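Long-range contact in acyl-CoA dehydrogenase (Thermus thermophilus, PDB 2Z1Q), which probably catalyses the FAD-dependent oxidation of saturated acyl-CoA thioesters to their 2,3-dehydroacyl-CoA products: residues 62-75 against 104-116. Sequence-based numbering, arbitrary orientation.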
ATOM      1  N   ASN B  62      -6.200  23.516 -16.477  1.00 26.20           N
ATOM      2  CA  ASN B  62      -5.160  23.896 -15.519  1.00 26.05           C
ATOM      3  C   ASN B  62      -4.759  25.372 -15.737  1.00 26.86           C
ATOM      4  O   ASN B  62      -4.370  26.057 -14.797  1.00 25.43           O
ATOM      5  CB  ASN B  62      -3.891  23.032 -15.698  1.00 22.46           C
ATOM      6  CG  ASN B  62      -3.940  21.716 -14.919  1.00 21.48           C
ATOM      7  OD1 ASN B  62      -4.035  20.639 -15.506  1.00 19.84           O
ATOM      8  ND2 ASN B  62      -3.855  21.799 -13.595  1.00 20.24           N
ATOM      9  N   VAL B  63      -4.839  25.843 -16.981  1.00 26.89           N
ATOM     10  CA  VAL B  63      -4.444  27.219 -17.292  1.00 28.17           C
ATOM     11  C   VAL B  63      -5.332  28.251 -16.598  1.00 27.99           C
ATOM     12  O   VAL B  63      -4.852  29.099 -15.858  1.00 28.11           O
ATOM     13  CB  VAL B  63      -4.440  27.469 -18.814  1.00 29.19           C
ATOM     14  CG1 VAL B  63      -4.015  28.894 -19.114  1.00 29.39           C
ATOM     15  CG2 VAL B  63      -3.493  26.494 -19.496  1.00 27.90           C
ATOM     16  N   PRO B  64      -6.647  28.193 -16.839  1.00 29.02           N
ATOM     17  CA  PRO B  64      -7.501  29.171 -16.172  1.00 29.57           C
ATOM     18  C   PRO B  64      -7.435  29.021 -14.643  1.00 30.99           C
ATOM     19  O   PRO B  64      -7.492  30.018 -13.919  1.00 31.13           O
ATOM     20  CB  PRO B  64      -8.885  28.873 -16.754  1.00 27.95           C
ATOM     21  CG  PRO B  64      -8.802  27.404 -17.088  1.00 29.43           C
ATOM     22  CD  PRO B  64      -7.435  27.314 -17.714  1.00 29.76           C
ATOM     23  N   LEU B  65      -7.311  27.785 -14.152  1.00 30.14           N
ATOM     24  CA  LEU B  65      -7.217  27.549 -12.708  1.00 30.03           C
ATOM     25  C   LEU B  65      -5.958  28.172 -12.142  1.00 30.20           C
ATOM     26  O   LEU B  65      -5.960  28.723 -11.045  1.00 31.16           O
ATOM     27  CB  LEU B  65      -7.204  26.055 -12.393  1.00 28.57           C
ATOM     28  CG  LEU B  65      -8.574  25.389 -12.286  1.00 28.36           C
ATOM     29  CD1 LEU B  65      -8.393  23.889 -12.178  1.00 29.28           C
ATOM     30  CD2 LEU B  65      -9.330  25.928 -11.071  1.00 27.87           C
ATOM     31  N   MET B  66      -4.875  28.083 -12.899  1.00 30.37           N
ATOM     32  CA  MET B  66      -3.610  28.631 -12.455  1.00 32.91           C
ATOM     33  C   MET B  66      -3.695  30.165 -12.469  1.00 34.83           C
ATOM     34  O   MET B  66      -3.107  30.835 -11.612  1.00 33.85           O
ATOM     35  CB  MET B  66      -2.480  28.106 -13.354  1.00 31.15           C
ATOM     36  CG  MET B  66      -1.083  28.116 -12.715  1.00 37.10           C
ATOM     37  SD  MET B  66      -0.733  26.840 -11.445  1.00 32.39           S
ATOM     38  CE  MET B  66      -1.630  27.460 -10.049  1.00 40.11           C
ATOM     39  N   ARG B  67      -4.432  30.723 -13.431  1.00 35.52           N
ATOM     40  CA  ARG B  67      -4.608  32.170 -13.514  1.00 38.21           C
ATOM     41  C   ARG B  67      -5.374  32.630 -12.269  1.00 38.42           C
ATOM     42  O   ARG B  67      -5.002  33.610 -11.630  1.00 38.18           O
ATOM     43  CB  ARG B  67      -5.405  32.550 -14.764  1.00 40.69           C
ATOM     44  CG  ARG B  67      -4.612  33.215 -15.878  1.00 44.45           C
ATOM     45  CD  ARG B  67      -3.607  32.272 -16.536  1.00 49.04           C
ATOM     46  NE  ARG B  67      -3.333  32.684 -17.911  1.00 52.08           N
ATOM     47  CZ  ARG B  67      -2.406  32.140 -18.693  1.00 53.95           C
ATOM     48  NH1 ARG B  67      -1.645  31.152 -18.239  1.00 55.78           N
ATOM     49  NH2 ARG B  67      -2.251  32.576 -19.936  1.00 54.17           N
ATOM     50  N   LYS B  68      -6.438  31.912 -11.920  1.00 38.60           N
ATOM     51  CA  LYS B  68      -7.224  32.276 -10.741  1.00 39.24           C
ATOM     52  C   LYS B  68      -6.387  32.228  -9.467  1.00 39.47           C
ATOM     53  O   LYS B  68      -6.489  33.118  -8.626  1.00 40.04           O
ATOM     54  CB  LYS B  68      -8.440  31.362 -10.581  1.00 39.11           C
ATOM     55  CG  LYS B  68      -9.517  31.564 -11.635  1.00 40.97           C
ATOM     56  CD  LYS B  68     -10.704  30.640 -11.417  1.00 43.64           C
ATOM     57  CE  LYS B  68     -11.790  30.901 -12.452  1.00 46.45           C
ATOM     58  NZ  LYS B  68     -11.331  30.571 -13.828  1.00 47.60           N
ATOM     59  N   ALA B  69      -5.567  31.187  -9.325  1.00 38.43           N
ATOM     60  CA  ALA B  69      -4.719  31.041  -8.142  1.00 36.28           C
ATOM     61  C   ALA B  69      -3.716  32.187  -8.094  1.00 35.48           C
ATOM     62  O   ALA B  69      -3.289  32.614  -7.021  1.00 34.18           O
ATOM     63  CB  ALA B  69      -3.982  29.705  -8.180  1.00 34.59           C
ATOM     64  N   GLY B  70      -3.342  32.675  -9.272  1.00 35.14           N
ATOM     65  CA  GLY B  70      -2.395  33.766  -9.353  1.00 35.49           C
ATOM     66  C   GLY B  70      -3.027  35.079  -8.929  1.00 36.69           C
ATOM     67  O   GLY B  70      -2.417  35.867  -8.208  1.00 35.76           O
ATOM     68  N   GLU B  71      -4.253  35.328  -9.365  1.00 37.11           N
ATOM     69  CA  GLU B  71      -4.903  36.567  -8.985  1.00 40.51           C
ATOM     70  C   GLU B  71      -5.143  36.571  -7.470  1.00 39.30           C
ATOM     71  O   GLU B  71      -5.258  37.632  -6.860  1.00 40.11           O
ATOM     72  CB  GLU B  71      -6.222  36.740  -9.747  1.00 43.32           C
ATOM     73  CG  GLU B  71      -7.354  35.873  -9.259  1.00 49.50           C
ATOM     74  CD  GLU B  71      -8.607  36.025 -10.108  1.00 54.62           C
ATOM     75  OE1 GLU B  71      -8.973  37.176 -10.430  1.00 57.05           O
ATOM     76  OE2 GLU B  71      -9.226  34.993 -10.450  1.00 54.79           O
ATOM     77  N   LEU B  72      -5.195  35.382  -6.868  1.00 37.51           N
ATOM     78  CA  LEU B  72      -5.418  35.255  -5.423  1.00 36.74           C
ATOM     79  C   LEU B  72      -4.126  35.430  -4.635  1.00 35.29           C
ATOM     80  O   LEU B  72      -4.133  35.460  -3.405  1.00 35.37           O
ATOM     81  CB  LEU B  72      -6.021  33.885  -5.097  1.00 36.37           C
ATOM     82  CG  LEU B  72      -7.468  33.619  -5.524  1.00 37.33           C
ATOM     83  CD1 LEU B  72      -7.807  32.152  -5.328  1.00 37.51           C
ATOM     84  CD2 LEU B  72      -8.407  34.496  -4.715  1.00 37.54           C
ATOM     85  N   GLY B  73      -3.019  35.532  -5.361  1.00 34.47           N
ATOM     86  CA  GLY B  73      -1.716  35.686  -4.743  1.00 34.38           C
ATOM     87  C   GLY B  73      -1.073  34.380  -4.297  1.00 33.72           C
ATOM     88  O   GLY B  73      -0.040  34.400  -3.640  1.00 35.73           O
ATOM     89  N   LEU B  74      -1.654  33.241  -4.658  1.00 32.55           N
ATOM     90  CA  LEU B  74      -1.084  31.958  -4.239  1.00 31.86           C
ATOM     91  C   LEU B  74       0.196  31.599  -4.970  1.00 31.27           C
ATOM     92  O   LEU B  74       0.972  30.768  -4.498  1.00 31.79           O
ATOM     93  CB  LEU B  74      -2.103  30.829  -4.412  1.00 30.80           C
ATOM     94  CG  LEU B  74      -3.371  30.992  -3.571  1.00 31.44           C
ATOM     95  CD1 LEU B  74      -4.238  29.756  -3.710  1.00 33.03           C
ATOM     96  CD2 LEU B  74      -3.001  31.223  -2.113  1.00 32.57           C
ATOM     97  N   LEU B  75       0.427  32.230  -6.115  1.00 30.33           N
ATOM     98  CA  LEU B  75       1.622  31.940  -6.889  1.00 30.29           C
ATOM     99  C   LEU B  75       2.760  32.920  -6.599  1.00 30.00           C
ATOM    100  O   LEU B  75       3.881  32.737  -7.078  1.00 28.58           O
ATOM    101  CB  LEU B  75       1.287  31.958  -8.385  1.00 28.00           C
ATOM    102  CG  LEU B  75       0.158  31.008  -8.786  1.00 27.38           C
ATOM    103  CD1 LEU B  75      -0.154  31.186 -10.269  1.00 26.36           C
ATOM    104  CD2 LEU B  75       0.565  29.571  -8.477  1.00 26.01           C
ATOM    105  N   GLY B 104      -6.539  17.370  -5.956  1.00 43.48           N
ATOM    106  CA  GLY B 104      -6.129  16.250  -6.781  1.00 38.52           C
ATOM    107  C   GLY B 104      -4.899  16.625  -7.584  1.00 35.75           C
ATOM    108  O   GLY B 104      -4.021  17.313  -7.072  1.00 34.68           O
ATOM    109  N   GLY B 105      -4.845  16.195  -8.841  1.00 33.49           N
ATOM    110  CA  GLY B 105      -3.688  16.497  -9.668  1.00 32.31           C
ATOM    111  C   GLY B 105      -3.288  17.961  -9.773  1.00 30.33           C
ATOM    112  O   GLY B 105      -2.123  18.269 -10.028  1.00 29.24           O
ATOM    113  N   PHE B 106      -4.235  18.872  -9.581  1.00 29.74           N
ATOM    114  CA  PHE B 106      -3.910  20.282  -9.670  1.00 29.07           C
ATOM    115  C   PHE B 106      -2.813  20.624  -8.657  1.00 28.79           C
ATOM    116  O   PHE B 106      -2.047  21.573  -8.857  1.00 27.29           O
ATOM    117  CB  PHE B 106      -5.152  21.142  -9.434  1.00 29.29           C
ATOM    118  CG  PHE B 106      -4.861  22.606  -9.442  1.00 29.23           C
ATOM    119  CD1 PHE B 106      -4.512  23.258 -10.624  1.00 29.41           C
ATOM    120  CD2 PHE B 106      -4.848  23.318  -8.256  1.00 29.89           C
ATOM    121  CE1 PHE B 106      -4.147  24.607 -10.612  1.00 29.60           C
ATOM    122  CE2 PHE B 106      -4.485  24.659  -8.230  1.00 30.09           C
ATOM    123  CZ  PHE B 106      -4.131  25.306  -9.406  1.00 30.74           C
ATOM    124  N   SER B 107      -2.720  19.838  -7.586  1.00 26.36           N
ATOM    125  CA  SER B 107      -1.701  20.059  -6.570  1.00 27.03           C
ATOM    126  C   SER B 107      -0.311  19.958  -7.213  1.00 27.12           C
ATOM    127  O   SER B 107       0.591  20.734  -6.877  1.00 26.75           O
ATOM    128  CB  SER B 107      -1.845  19.029  -5.452  1.00 28.51           C
ATOM    129  OG  SER B 107      -1.701  17.713  -5.961  1.00 35.00           O
ATOM    130  N   VAL B 108      -0.129  19.006  -8.129  1.00 26.58           N
ATOM    131  CA  VAL B 108       1.169  18.859  -8.795  1.00 24.81           C
ATOM    132  C   VAL B 108       1.372  20.051  -9.744  1.00 24.56           C
ATOM    133  O   VAL B 108       2.467  20.589  -9.845  1.00 26.29           O
ATOM    134  CB  VAL B 108       1.259  17.514  -9.567  1.00 23.96           C
ATOM    135  CG1 VAL B 108       2.593  17.391 -10.304  1.00 22.92           C
ATOM    136  CG2 VAL B 108       1.123  16.363  -8.578  1.00 24.07           C
ATOM    137  N   THR B 109       0.308  20.468 -10.425  1.00 23.46           N
ATOM    138  CA  THR B 109       0.402  21.620 -11.335  1.00 23.48           C
ATOM    139  C   THR B 109       0.917  22.817 -10.534  1.00 22.24           C
ATOM    140  O   THR B 109       1.929  23.416 -10.886  1.00 21.56           O
ATOM    141  CB  THR B 109      -0.980  21.966 -11.930  1.00 24.32           C
ATOM    142  OG1 THR B 109      -1.529  20.809 -12.560  1.00 24.82           O
ATOM    143  CG2 THR B 109      -0.851  23.094 -12.945  1.00 23.75           C
ATOM    144  N   TYR B 110       0.223  23.133  -9.440  1.00 23.40           N
ATOM    145  CA  TYR B 110       0.608  24.235  -8.551  1.00 25.24           C
ATOM    146  C   TYR B 110       2.016  24.020  -7.989  1.00 24.86           C
ATOM    147  O   TYR B 110       2.870  24.909  -8.065  1.00 24.66           O
ATOM    148  CB  TYR B 110      -0.381  24.334  -7.376  1.00 27.39           C
ATOM    149  CG  TYR B 110       0.000  25.354  -6.319  1.00 29.76           C
ATOM    150  CD1 TYR B 110      -0.278  26.701  -6.500  1.00 31.27           C
ATOM    151  CD2 TYR B 110       0.668  24.967  -5.149  1.00 32.19           C
ATOM    152  CE1 TYR B 110       0.088  27.653  -5.557  1.00 31.58           C
ATOM    153  CE2 TYR B 110       1.046  25.924  -4.185  1.00 32.53           C
ATOM    154  CZ  TYR B 110       0.744  27.268  -4.411  1.00 33.82           C
ATOM    155  OH  TYR B 110       1.083  28.271  -3.534  1.00 36.21           O
ATOM    156  N   GLY B 111       2.246  22.835  -7.427  1.00 23.70           N
ATOM    157  CA  GLY B 111       3.535  22.516  -6.837  1.00 24.26           C
ATOM    158  C   GLY B 111       4.721  22.632  -7.776  1.00 26.42           C
ATOM    159  O   GLY B 111       5.737  23.239  -7.431  1.00 27.61           O
ATOM    160  N   ALA B 112       4.616  22.057  -8.966  1.00 25.51           N
ATOM    161  CA  ALA B 112       5.727  22.120  -9.900  1.00 26.09           C
ATOM    162  C   ALA B 112       6.010  23.587 -10.268  1.00 24.75           C
ATOM    163  O   ALA B 112       7.152  24.027 -10.301  1.00 23.83           O
ATOM    164  CB  ALA B 112       5.415  21.297 -11.136  1.00 22.94           C
ATOM    165  N   HIS B 113       4.954  24.341 -10.526  1.00 26.50           N
ATOM    166  CA  HIS B 113       5.097  25.755 -10.870  1.00 26.43           C
ATOM    167  C   HIS B 113       5.809  26.572  -9.759  1.00 26.19           C
ATOM    168  O   HIS B 113       6.900  27.091  -9.979  1.00 24.44           O
ATOM    169  CB  HIS B 113       3.718  26.329 -11.155  1.00 25.62           C
ATOM    170  CG  HIS B 113       3.731  27.779 -11.517  1.00 28.63           C
ATOM    171  ND1 HIS B 113       4.249  28.250 -12.709  1.00 29.51           N
ATOM    172  CD2 HIS B 113       3.276  28.867 -10.847  1.00 27.93           C
ATOM    173  CE1 HIS B 113       4.110  29.562 -12.751  1.00 30.11           C
ATOM    174  NE2 HIS B 113       3.525  29.961 -11.638  1.00 28.34           N
ATOM    175  N   THR B 114       5.203  26.655  -8.573  1.00 25.97           N
ATOM    176  CA  THR B 114       5.781  27.432  -7.458  1.00 27.01           C
ATOM    177  C   THR B 114       7.145  26.974  -6.926  1.00 27.91           C
ATOM    178  O   THR B 114       7.913  27.795  -6.397  1.00 28.03           O
ATOM    179  CB  THR B 114       4.809  27.495  -6.240  1.00 25.08           C
ATOM    180  OG1 THR B 114       4.637  26.187  -5.687  1.00 27.09           O
ATOM    181  CG2 THR B 114       3.449  28.041  -6.661  1.00 24.86           C
ATOM    182  N   SER B 115       7.471  25.690  -7.058  1.00 27.12           N
ATOM    183  CA  SER B 115       8.752  25.224  -6.553  1.00 28.04           C
ATOM    184  C   SER B 115       9.811  25.098  -7.647  1.00 28.27           C
ATOM    185  O   SER B 115      10.513  26.060  -7.948  1.00 28.93           O
ATOM    186  CB  SER B 115       8.581  23.895  -5.802  1.00 28.73           C
ATOM    187  OG  SER B 115       8.150  22.853  -6.660  1.00 28.38           O
ATOM    188  N   ILE B 116       9.933  23.926  -8.253  1.00 28.31           N
ATOM    189  CA  ILE B 116      10.933  23.746  -9.297  1.00 28.02           C
ATOM    190  C   ILE B 116      10.794  24.710 -10.478  1.00 26.22           C
ATOM    191  O   ILE B 116      11.770  25.022 -11.147  1.00 26.42           O
ATOM    192  CB  ILE B 116      10.910  22.304  -9.816  1.00 28.27           C
ATOM    193  CG1 ILE B 116       9.475  21.907 -10.186  1.00 29.04           C
ATOM    194  CG2 ILE B 116      11.496  21.382  -8.758  1.00 29.63           C
ATOM    195  CD1 ILE B 116       9.328  20.477 -10.706  1.00 29.13           C
TER
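M66 of helix 62-71 sets its methyl CE between the F106 and Y110 rings of helix 106-117, joining two helices of the all-helical N-terminal domain of the acyl-CoA dehydrogenase fold. The short axes cross at -59° and come no closer than 10.9 Å, so large side chains rather than backbones fill the interface. Packing is close round the M66 methyl: CE lies 3.4 Å from F106 CZ and also meets the edge of the Y110 ring at CD1. Bends at chi2 and chi3 turn CE toward the rings. The sulfur makes an oblique Met-aromatic contact with F106, SD being 5.2 Å from the ring centroid, approaches the H113 ring, also obliquely, and passes T109 CG2. L65 adds CB against F106 CE1 at 3.8 Å.

Beyond the helix, G73 closes a Schellman motif, and the chain turns so that L75 CD2 wedges among Y110, H113 and T114, 3.5 Å from Y110 CE1 and at the edge of the H113 imidazole. That imidazole is held by hydrogen bonds of ND1 with A144 N and NE2 with L137 O; the H113 side chain lies about 9 Å from the FAD, which I116 touches one turn on.

The side of helix 62-71 that carries V63, R67 and E71 is partly or fully exposed and takes no part in the contact. At the buried end, Y110 OH donates to L74 O over 2.7 Å, with a C=O...OH angle of 142° and the hydroxyl tilted 29° from the carbonyl plane.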